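Local coordinates for protein arylesterase (Sulfolobus solfataricus, PDB 5L2P) that hydrolyses aromatic esters, p-nitrophenyl fatty acid esters and organophosphates such as paraoxon, as a serine esterase of broad substrate specificity, at residues 76-81 and 105-110; 150-155 and 174-179; 4-9 and 286-291. All blocks are in the same frame, centred on the assembly; numbering follows the deposited sequence.

Overall arrangement
Contacts 1 and 2 lie side by side in the central, mostly parallel sheet of the alpha/beta hydrolase fold, their centres about 9 Å apart. Strand 77-81 of contact 1 and strand 150-155 of contact 2 are neighbours, so the order 108-112, 77-81, 150-155, 178-182 runs unbroken through both. Along the chain contact 1 closes before contact 2 opens, each in its own beta-alpha-beta unit. Contact 3, centred about 25 Å from contact 1 and 27 Å from contact 2, encloses both in sequence and joins the starts of helices 5-17 and 287-305. Contacts 1 and 2 thus build the core sheet, whose strand 150-155 leads to the inferred nucleophile, while contact 3 ties the first helix to the last.

Contact 1: 76-81 and 105-110; sequences GLVMHF and CECTVI
Val78 and Ile110 contribute the two largest shares of this pairing of parallel strands, pointing to opposite faces of the sheet. Three backbone hydrogen bonds set the register: Val78 N gives to Thr108 O, Ile110 N to Val78 O at 3.0 Å, and His80 N to Ile110 O at 2.8 Å. The last is nearly straight at its hydrogen (171°), although the donor stands above the carbonyl plane.

On one face Leu77, with CG anti to the backbone N (chi1 171°), crosses Ile110 obliquely, and its CD1 meets Ile110 CD1 at 3.7 Å. Met79 lies alongside Ile110; bends at chi2 and chi3 fold its thioether so that CE reaches Ile110 CG2 at 4.1 Å. The flexible thioether suits a place where it must fit both Ile110 and helix 124-138, on which Leu77 also packs.

On the other face Val78 CG2, beside the backbone N, lies 3.9 Å from Cys107 SG. The small cysteines and Val78 suit the packing of Leu301 and Phe305. Val109 shares this face, its CG2 4.2 Å from Val78 CB and its CG1 beside His80 CB.

Chemically, inter-strand bonds meet buried main-chain groups, and mainly apolar side chains touch across the strands; the buried imidazole of His80 has ND1 hydrogen-bonded to Ser98 OG and NE2 to Glu94 OE1, which probably fixes its rotation.

Contact 2: 150-155 and 174-179; sequences IATFGI and LKLTAQ
Ile150 and Leu176 cross obliquely at the start of the pairing, methyl against methyl, with Ile150 CG2 3.9 Å from Leu176 CD2. Ile150 CG2 lies anti to its backbone N, whereas Leu176 has CG beside N (chi1 -64°); the branched ends therefore meet in a buried apolar layer. Ile150 O accepts a hydrogen bond from Thr177 N at 2.9 Å, the donor standing above the carbonyl plane. Thr177 CG2, in the crowded position between N and the carbonyl carbon, lies 3.4 Å from Ile150 O.

Here strands 150-155 and 178-182 join in parallel as the two strands of a beta-alpha-beta unit, in which the probable nucleophile elbow (Gly154, Ser156, Gly158, with Ser156 the inferred nucleophile) turns from strand 150-155 into helix 157-171.

Ala151 and Ala178 face each other on one side of the sheet, CB to CB at 4.0 Å; such short side chains suit a place where Phe305 of helix 287-305 packs on Ala151. Thr152 and Gln179 point to the opposite face. Thr152 N gives its hydrogen to Ala178 O at 3.1 Å. Thr152 OG1, set between N and the carbonyl carbon (chi1 55°), lies 3.7 Å from Gln179 CB. The extended Gln179 chain carries its amide NE2 onward to a hydrogen bond with Pro241 O.

Contact 3: 4-9 and 286-291; sequences DPEVRN and SPRTSR
A salt-bridge network at the starts of two helices joins the N-terminal helix 5-17 to the C-terminal helix 287-305. Asp4 and Ser286 occupy the N-cap positions of these helices, and Glu6 and Arg288 stand in their first turns.

Arg288 supplies the positive centre. Its chain leaves with CG anti to the backbone N and bends at chi3, bringing NH2 up to two carboxylate oxygens that lie on the same side of it. Glu6 OE2 is 2.9 Å from Arg288 NH2; the carboxylate and guanidinium planes are only 21° apart, but the side chains cross at about a right angle and OE2 comes in obliquely, so the hydrogen bond is bent (128°) and weak. Asp4 OD2 approaches Arg288 NH2 at 3.3 Å, at the edge of the guanidinium and near its plane. The two acid oxygens, Asp4 OD2 and Glu6 OE2, are themselves 3.0 Å apart, a closeness of like charges that the shared arginine probably offsets.

Glu6 starts from the crowded position between N and the carbonyl carbon (chi1 58°) and then runs extended, a length and direction that carry its carboxylate across to the other helix. There Glu6 OE2 also lies 3.0 Å from Ser286 OG. Ser286 OG is hydrogen-bonded to Thr289 OG1 at 2.7 Å, either being a possible donor; a serine at the N-cap can face Thr289 and Glu6 at once. Beside the charged group, Val7 CG2 packs on Ser286 CB at 3.7 Å. Val7 also touches Asn279 and Val280, its side chain about 9 Å from that of His281, the inferred catalytic histidine.

Leu272 of the second subunit packs on Arg288 and Thr289. The arrangement is that of two helix N-termini joined through an arginine shared by two acids, one of them the start of helix 287-305, the last helix of the alpha/beta hydrolase fold.

Contact 1: 76-81 and 105-110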
loop_
_atom_site.group_PDB
_atom_site.type_symbol
_atom_site.label_atom_id
_atom_site.label_comp_id
_atom_site.label_asym_id
_atom_site.label_seq_id
_atom_site.Cartn_x
_atom_site.Cartn_y
_atom_site.Cartn_z
ATOM N N GLY A 76 -29.016 13.690 23.437
ATOM C CA GLY A 76 -28.612 12.538 22.677
ATOM C C GLY A 76 -28.313 11.312 23.493
ATOM O O GLY A 76 -28.182 11.385 24.703
ATOM N N LEU A 77 -28.249 10.171 22.808
ATOM C CA LEU A 77 -27.991 8.892 23.431
ATOM C C LEU A 77 -27.044 8.073 22.588
ATOM O O LEU A 77 -27.212 7.978 21.393
ATOM C CB LEU A 77 -29.298 8.128 23.621
ATOM C CG LEU A 77 -29.186 6.663 24.076
ATOM C CD1 LEU A 77 -28.712 6.598 25.507
ATOM C CD2 LEU A 77 -30.480 5.889 23.856
ATOM N N VAL A 78 -26.051 7.463 23.236
ATOM C CA VAL A 78 -25.093 6.603 22.574
ATOM C C VAL A 78 -25.161 5.200 23.138
ATOM O O VAL A 78 -24.915 5.003 24.317
ATOM C CB VAL A 78 -23.673 7.141 22.735
ATOM C CG1 VAL A 78 -22.646 6.190 22.105
ATOM C CG2 VAL A 78 -23.560 8.551 22.127
ATOM N N MET A 79 -25.529 4.232 22.294
ATOM C CA MET A 79 -25.522 2.830 22.677
ATOM C C MET A 79 -24.127 2.284 22.448
ATOM O O MET A 79 -23.587 2.389 21.335
ATOM C CB MET A 79 -26.487 2.026 21.848
ATOM C CG MET A 79 -27.927 2.478 21.922
ATOM S SD MET A 79 -28.645 2.298 23.540
ATOM C CE MET A 79 -28.454 0.564 23.866
ATOM N N HIS A 80 -23.558 1.677 23.490
ATOM C CA HIS A 80 -22.191 1.207 23.424
ATOM C C HIS A 80 -22.155 -0.319 23.528
ATOM O O HIS A 80 -22.594 -0.885 24.514
ATOM C CB HIS A 80 -21.382 1.844 24.551
ATOM C CG HIS A 80 -19.942 1.405 24.593
ATOM N ND1 HIS A 80 -19.139 1.595 25.698
ATOM C CD2 HIS A 80 -19.165 0.778 23.673
ATOM C CE1 HIS A 80 -17.932 1.117 25.462
ATOM N NE2 HIS A 80 -17.918 0.621 24.235
ATOM N N PHE A 81 -21.630 -0.968 22.493
ATOM C CA PHE A 81 -21.451 -2.397 22.482
ATOM C C PHE A 81 -19.960 -2.695 22.582
ATOM O O PHE A 81 -19.179 -2.225 21.727
ATOM C CB PHE A 81 -22.015 -2.971 21.192
ATOM C CG PHE A 81 -23.389 -2.452 20.817
ATOM C CD1 PHE A 81 -24.380 -2.345 21.755
ATOM C CD2 PHE A 81 -23.675 -2.120 19.520
ATOM C CE1 PHE A 81 -25.648 -1.916 21.415
ATOM C CE2 PHE A 81 -24.954 -1.687 19.148
ATOM C CZ PHE A 81 -25.938 -1.564 20.116
ATOM N N CYS A 105 -19.118 13.496 24.707
ATOM C CA CYS A 105 -20.424 13.724 24.083
ATOM C C CYS A 105 -21.298 14.676 24.885
ATOM O O CYS A 105 -22.165 15.343 24.317
ATOM C CB CYS A 105 -21.191 12.406 23.959
ATOM S SG CYS A 105 -20.491 11.297 22.735
ATOM N N GLU A 106 -21.098 14.691 26.205
ATOM C CA GLU A 106 -21.929 15.426 27.150
ATOM C C GLU A 106 -23.362 14.938 27.060
ATOM O O GLU A 106 -24.332 15.730 27.026
ATOM C CB GLU A 106 -21.811 16.934 26.920
ATOM C CG GLU A 106 -20.410 17.446 27.211
ATOM C CD GLU A 106 -20.202 18.894 26.798
ATOM O OE1 GLU A 106 -21.181 19.687 26.858
ATOM O OE2 GLU A 106 -19.051 19.218 26.395
ATOM N N CYS A 107 -23.486 13.610 27.008
ATOM C CA CYS A 107 -24.775 12.975 26.881
ATOM C C CYS A 107 -24.762 11.611 27.516
ATOM O O CYS A 107 -23.737 11.092 27.882
ATOM C CB CYS A 107 -25.152 12.858 25.401
ATOM S SG CYS A 107 -24.387 11.455 24.554
ATOM N N THR A 108 -25.936 11.020 27.603
ATOM C CA THR A 108 -26.125 9.720 28.225
ATOM C C THR A 108 -25.571 8.585 27.365
ATOM O O THR A 108 -25.724 8.582 26.146
ATOM C CB THR A 108 -27.623 9.468 28.385
ATOM O OG1 THR A 108 -28.266 10.650 28.928
ATOM C CG2 THR A 108 -27.865 8.196 29.249
ATOM N N VAL A 109 -24.919 7.630 28.001
ATOM C CA VAL A 109 -24.353 6.472 27.316
ATOM C C VAL A 109 -24.875 5.203 27.992
ATOM O O VAL A 109 -24.920 5.129 29.226
ATOM C CB VAL A 109 -22.827 6.505 27.381
ATOM C CG1 VAL A 109 -22.226 5.205 26.859
ATOM C CG2 VAL A 109 -22.288 7.710 26.615
ATOM N N ILE A 110 -25.290 4.232 27.190
ATOM C CA ILE A 110 -25.778 2.955 27.713
ATOM C C ILE A 110 -24.942 1.810 27.146
ATOM O O ILE A 110 -24.935 1.561 25.927
ATOM C CB ILE A 110 -27.259 2.714 27.367
ATOM C CG1 ILE A 110 -28.113 3.803 28.006
ATOM C CG2 ILE A 110 -27.704 1.319 27.799
ATOM C CD1 ILE A 110 -29.596 3.701 27.665
#

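Contact 2: 150-155 and 174-179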
loop_
_atom_site.group_PDB
_atom_site.type_symbol
_atom_site.label_atom_id
_atom_site.label_comp_id
_atom_site.label_asym_id
_atom_site.label_seq_id
_atom_site.Cartn_x
_atom_site.Cartn_y
_atom_site.Cartn_z
ATOM N N ILE A 150 -30.439 8.994 18.675
ATOM C CA ILE A 150 -29.837 7.760 19.149
ATOM C C ILE A 150 -28.697 7.320 18.222
ATOM O O ILE A 150 -28.921 7.061 17.033
ATOM C CB ILE A 150 -30.890 6.639 19.263
ATOM C CG1 ILE A 150 -32.045 7.112 20.161
ATOM C CG2 ILE A 150 -30.241 5.360 19.791
ATOM C CD1 ILE A 150 -33.175 6.098 20.337
ATOM N N ALA A 151 -27.480 7.206 18.769
ATOM C CA ALA A 151 -26.331 6.734 17.999
ATOM C C ALA A 151 -25.804 5.415 18.569
ATOM O O ALA A 151 -26.033 5.105 19.753
ATOM C CB ALA A 151 -25.225 7.764 18.048
ATOM N N THR A 152 -25.083 4.646 17.739
ATOM C CA THR A 152 -24.427 3.452 18.167
ATOM C C THR A 152 -22.904 3.546 18.073
ATOM O O THR A 152 -22.362 4.219 17.205
ATOM C CB THR A 152 -24.921 2.243 17.382
ATOM O OG1 THR A 152 -24.761 2.464 15.980
ATOM C CG2 THR A 152 -26.393 1.918 17.734
ATOM N N PHE A 153 -22.208 2.860 18.987
ATOM C CA PHE A 153 -20.757 2.904 19.083
ATOM C C PHE A 153 -20.242 1.528 19.506
ATOM O O PHE A 153 -20.886 0.831 20.281
ATOM C CB PHE A 153 -20.369 3.978 20.076
ATOM C CG PHE A 153 -18.915 4.013 20.403
ATOM C CD1 PHE A 153 -18.415 3.226 21.441
ATOM C CD2 PHE A 153 -18.046 4.869 19.719
ATOM C CE1 PHE A 153 -17.062 3.251 21.776
ATOM C CE2 PHE A 153 -16.686 4.895 20.032
ATOM C CZ PHE A 153 -16.204 4.088 21.088
ATOM N N GLY A 154 -19.103 1.108 18.979
ATOM C CA GLY A 154 -18.610 -0.208 19.235
ATOM C C GLY A 154 -17.221 -0.429 18.710
ATOM O O GLY A 154 -16.858 0.129 17.699
ATOM N N ILE A 155 -16.441 -1.255 19.434
ATOM C CA ILE A 155 -15.042 -1.546 19.109
ATOM C C ILE A 155 -14.870 -3.016 18.736
ATOM O O ILE A 155 -15.314 -3.882 19.436
ATOM C CB ILE A 155 -14.115 -1.165 20.276
ATOM C CG1 ILE A 155 -14.237 0.344 20.562
ATOM C CG2 ILE A 155 -12.666 -1.570 20.022
ATOM C CD1 ILE A 155 -13.671 0.801 21.891
ATOM N N LEU A 174 -36.322 1.660 12.050
ATOM C CA LEU A 174 -35.908 2.330 13.271
ATOM C C LEU A 174 -34.800 3.325 12.899
ATOM O O LEU A 174 -33.779 2.946 12.316
ATOM C CB LEU A 174 -35.412 1.289 14.285
ATOM C CG LEU A 174 -35.027 1.772 15.697
ATOM C CD1 LEU A 174 -35.240 0.663 16.722
ATOM C CD2 LEU A 174 -33.587 2.251 15.815
ATOM N N LYS A 175 -34.998 4.587 13.226
ATOM C CA LYS A 175 -34.024 5.608 12.861
ATOM C C LYS A 175 -32.915 5.717 13.894
ATOM O O LYS A 175 -33.164 5.777 15.096
ATOM C CB LYS A 175 -34.676 6.979 12.670
ATOM C CG LYS A 175 -33.745 7.968 11.986
ATOM C CD LYS A 175 -33.872 9.389 12.536
ATOM C CE LYS A 175 -32.691 10.236 12.087
ATOM N NZ LYS A 175 -32.678 11.573 12.728
ATOM N N LEU A 176 -31.682 5.739 13.401
ATOM C CA LEU A 176 -30.510 6.014 14.206
ATOM C C LEU A 176 -29.876 7.220 13.591
ATOM O O LEU A 176 -29.809 7.324 12.397
ATOM C CB LEU A 176 -29.517 4.845 14.162
ATOM C CG LEU A 176 -30.049 3.551 14.765
ATOM C CD1 LEU A 176 -29.116 2.391 14.506
ATOM C CD2 LEU A 176 -30.259 3.698 16.252
ATOM N N THR A 177 -29.394 8.130 14.418
ATOM C CA THR A 177 -28.804 9.345 13.894
ATOM C C THR A 177 -27.386 9.123 13.400
ATOM O O THR A 177 -26.948 9.804 12.473
ATOM C CB THR A 177 -28.887 10.521 14.907
ATOM O OG1 THR A 177 -28.410 11.718 14.287
ATOM C CG2 THR A 177 -28.055 10.258 16.132
ATOM N N ALA A 178 -26.673 8.183 14.009
ATOM C CA ALA A 178 -25.279 7.920 13.673
ATOM C C ALA A 178 -24.815 6.523 14.075
ATOM O O ALA A 178 -25.435 5.852 14.879
ATOM C CB ALA A 178 -24.391 8.946 14.339
ATOM N N GLN A 179 -23.716 6.083 13.460
ATOM C CA GLN A 179 -23.068 4.815 13.807
ATOM C C GLN A 179 -21.557 5.015 13.837
ATOM O O GLN A 179 -20.977 5.660 12.949
ATOM C CB GLN A 179 -23.428 3.728 12.781
ATOM C CG GLN A 179 -23.065 4.085 11.344
ATOM C CD GLN A 179 -23.239 2.888 10.430
ATOM O OE1 GLN A 179 -22.903 1.741 10.809
ATOM N NE2 GLN A 179 -23.789 3.130 9.214
#

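Contact 3: 4-9 and 286-291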
loop_
_atom_site.group_PDB
_atom_site.type_symbol
_atom_site.label_atom_id
_atom_site.label_comp_id
_atom_site.label_asym_id
_atom_site.label_seq_id
_atom_site.Cartn_x
_atom_site.Cartn_y
_atom_site.Cartn_z
ATOM N N ASP A 4 4.388 2.922 17.486
ATOM C CA ASP A 4 4.608 3.711 18.684
ATOM C C ASP A 4 5.441 2.881 19.718
ATOM O O ASP A 4 5.118 1.752 20.008
ATOM C CB ASP A 4 3.236 4.061 19.243
ATOM C CG ASP A 4 3.282 5.085 20.331
ATOM O OD1 ASP A 4 4.371 5.460 20.840
ATOM O OD2 ASP A 4 2.164 5.515 20.678
ATOM N N PRO A 5 6.529 3.446 20.231
ATOM C CA PRO A 5 7.364 2.722 21.217
ATOM C C PRO A 5 6.619 2.133 22.426
ATOM O O PRO A 5 6.941 1.049 22.853
ATOM C CB PRO A 5 8.374 3.787 21.687
ATOM C CG PRO A 5 8.518 4.679 20.489
ATOM C CD PRO A 5 7.135 4.746 19.865
ATOM N N GLU A 6 5.642 2.855 22.967
ATOM C CA GLU A 6 4.814 2.335 24.068
ATOM C C GLU A 6 4.028 1.109 23.632
ATOM O O GLU A 6 3.843 0.180 24.405
ATOM C CB GLU A 6 3.877 3.413 24.689
ATOM C CG GLU A 6 2.901 4.092 23.723
ATOM C CD GLU A 6 2.075 5.246 24.321
ATOM O OE1 GLU A 6 1.868 5.265 25.575
ATOM O OE2 GLU A 6 1.634 6.135 23.526
ATOM N N VAL A 7 3.561 1.104 22.391
ATOM C CA VAL A 7 2.817 -0.041 21.857
ATOM C C VAL A 7 3.748 -1.228 21.630
ATOM O O VAL A 7 3.400 -2.361 21.909
ATOM C CB VAL A 7 2.087 0.322 20.556
ATOM C CG1 VAL A 7 1.411 -0.922 19.938
ATOM C CG2 VAL A 7 1.062 1.416 20.832
ATOM N N ARG A 8 4.929 -0.952 21.102
ATOM C CA ARG A 8 5.930 -1.989 20.872
ATOM C C ARG A 8 6.333 -2.675 22.214
ATOM O O ARG A 8 6.444 -3.885 22.286
ATOM C CB ARG A 8 7.155 -1.354 20.247
ATOM C CG ARG A 8 8.210 -2.310 19.728
ATOM C CD ARG A 8 9.431 -1.465 19.407
ATOM N NE ARG A 8 10.529 -2.134 18.705
ATOM C CZ ARG A 8 10.722 -2.129 17.382
ATOM N NH1 ARG A 8 9.854 -1.550 16.548
ATOM N NH2 ARG A 8 11.783 -2.745 16.875
ATOM N N ASN A 9 6.557 -1.874 23.248
ATOM C CA ASN A 9 6.876 -2.366 24.558
ATOM C C ASN A 9 5.730 -3.233 25.141
ATOM O O ASN A 9 5.974 -4.292 25.751
ATOM C CB ASN A 9 7.216 -1.181 25.499
ATOM C CG ASN A 9 8.534 -0.502 25.146
ATOM O OD1 ASN A 9 9.215 -0.903 24.186
ATOM N ND2 ASN A 9 8.912 0.519 25.930
ATOM N N SER A 286 -1.449 1.754 24.098
ATOM C CA SER A 286 -1.410 3.195 24.052
ATOM C C SER A 286 -2.681 3.830 24.601
ATOM O O SER A 286 -3.574 4.193 23.848
ATOM C CB SER A 286 -1.176 3.691 22.617
ATOM O OG SER A 286 -1.056 5.118 22.603
ATOM N N PRO A 287 -2.784 3.928 25.934
ATOM C CA PRO A 287 -3.956 4.546 26.521
ATOM C C PRO A 287 -4.145 6.004 26.099
ATOM O O PRO A 287 -5.280 6.461 26.054
ATOM C CB PRO A 287 -3.716 4.422 28.056
ATOM C CG PRO A 287 -2.299 4.050 28.213
ATOM C CD PRO A 287 -1.913 3.323 26.962
ATOM N N ARG A 288 -3.059 6.716 25.825
ATOM C CA ARG A 288 -3.139 8.100 25.316
ATOM C C ARG A 288 -3.910 8.161 23.979
ATOM O O ARG A 288 -4.829 8.951 23.827
ATOM C CB ARG A 288 -1.731 8.720 25.125
ATOM C CG ARG A 288 -1.751 10.143 24.537
ATOM C CD ARG A 288 -0.354 10.736 24.243
ATOM N NE ARG A 288 0.512 9.757 23.582
ATOM C CZ ARG A 288 0.504 9.449 22.273
ATOM N NH1 ARG A 288 -0.326 10.063 21.392
ATOM N NH2 ARG A 288 1.336 8.519 21.831
ATOM N N THR A 289 -3.529 7.316 23.025
ATOM C CA THR A 289 -4.243 7.243 21.737
ATOM C C THR A 289 -5.700 6.815 21.881
ATOM O O THR A 289 -6.603 7.353 21.225
ATOM C CB THR A 289 -3.558 6.274 20.781
ATOM O OG1 THR A 289 -2.198 6.644 20.644
ATOM C CG2 THR A 289 -4.164 6.341 19.437
ATOM N N SER A 290 -5.936 5.849 22.764
ATOM C CA SER A 290 -7.280 5.340 23.012
ATOM C C SER A 290 -8.193 6.448 23.536
ATOM O O SER A 290 -9.352 6.567 23.163
ATOM C CB SER A 290 -7.209 4.188 23.995
ATOM O OG SER A 290 -8.518 3.717 24.260
ATOM N N ARG A 291 -7.635 7.277 24.389
ATOM C CA ARG A 291 -8.376 8.397 24.928
ATOM C C ARG A 291 -8.685 9.449 23.849
ATOM O O ARG A 291 -9.816 9.931 23.724
ATOM C CB ARG A 291 -7.607 9.046 26.097
ATOM C CG ARG A 291 -8.291 10.263 26.652
ATOM C CD ARG A 291 -7.446 10.883 27.713
ATOM N NE ARG A 291 -7.461 10.036 28.903
ATOM C CZ ARG A 291 -8.434 10.046 29.827
ATOM N NH1 ARG A 291 -9.493 10.844 29.704
ATOM N NH2 ARG A 291 -8.341 9.244 30.880
#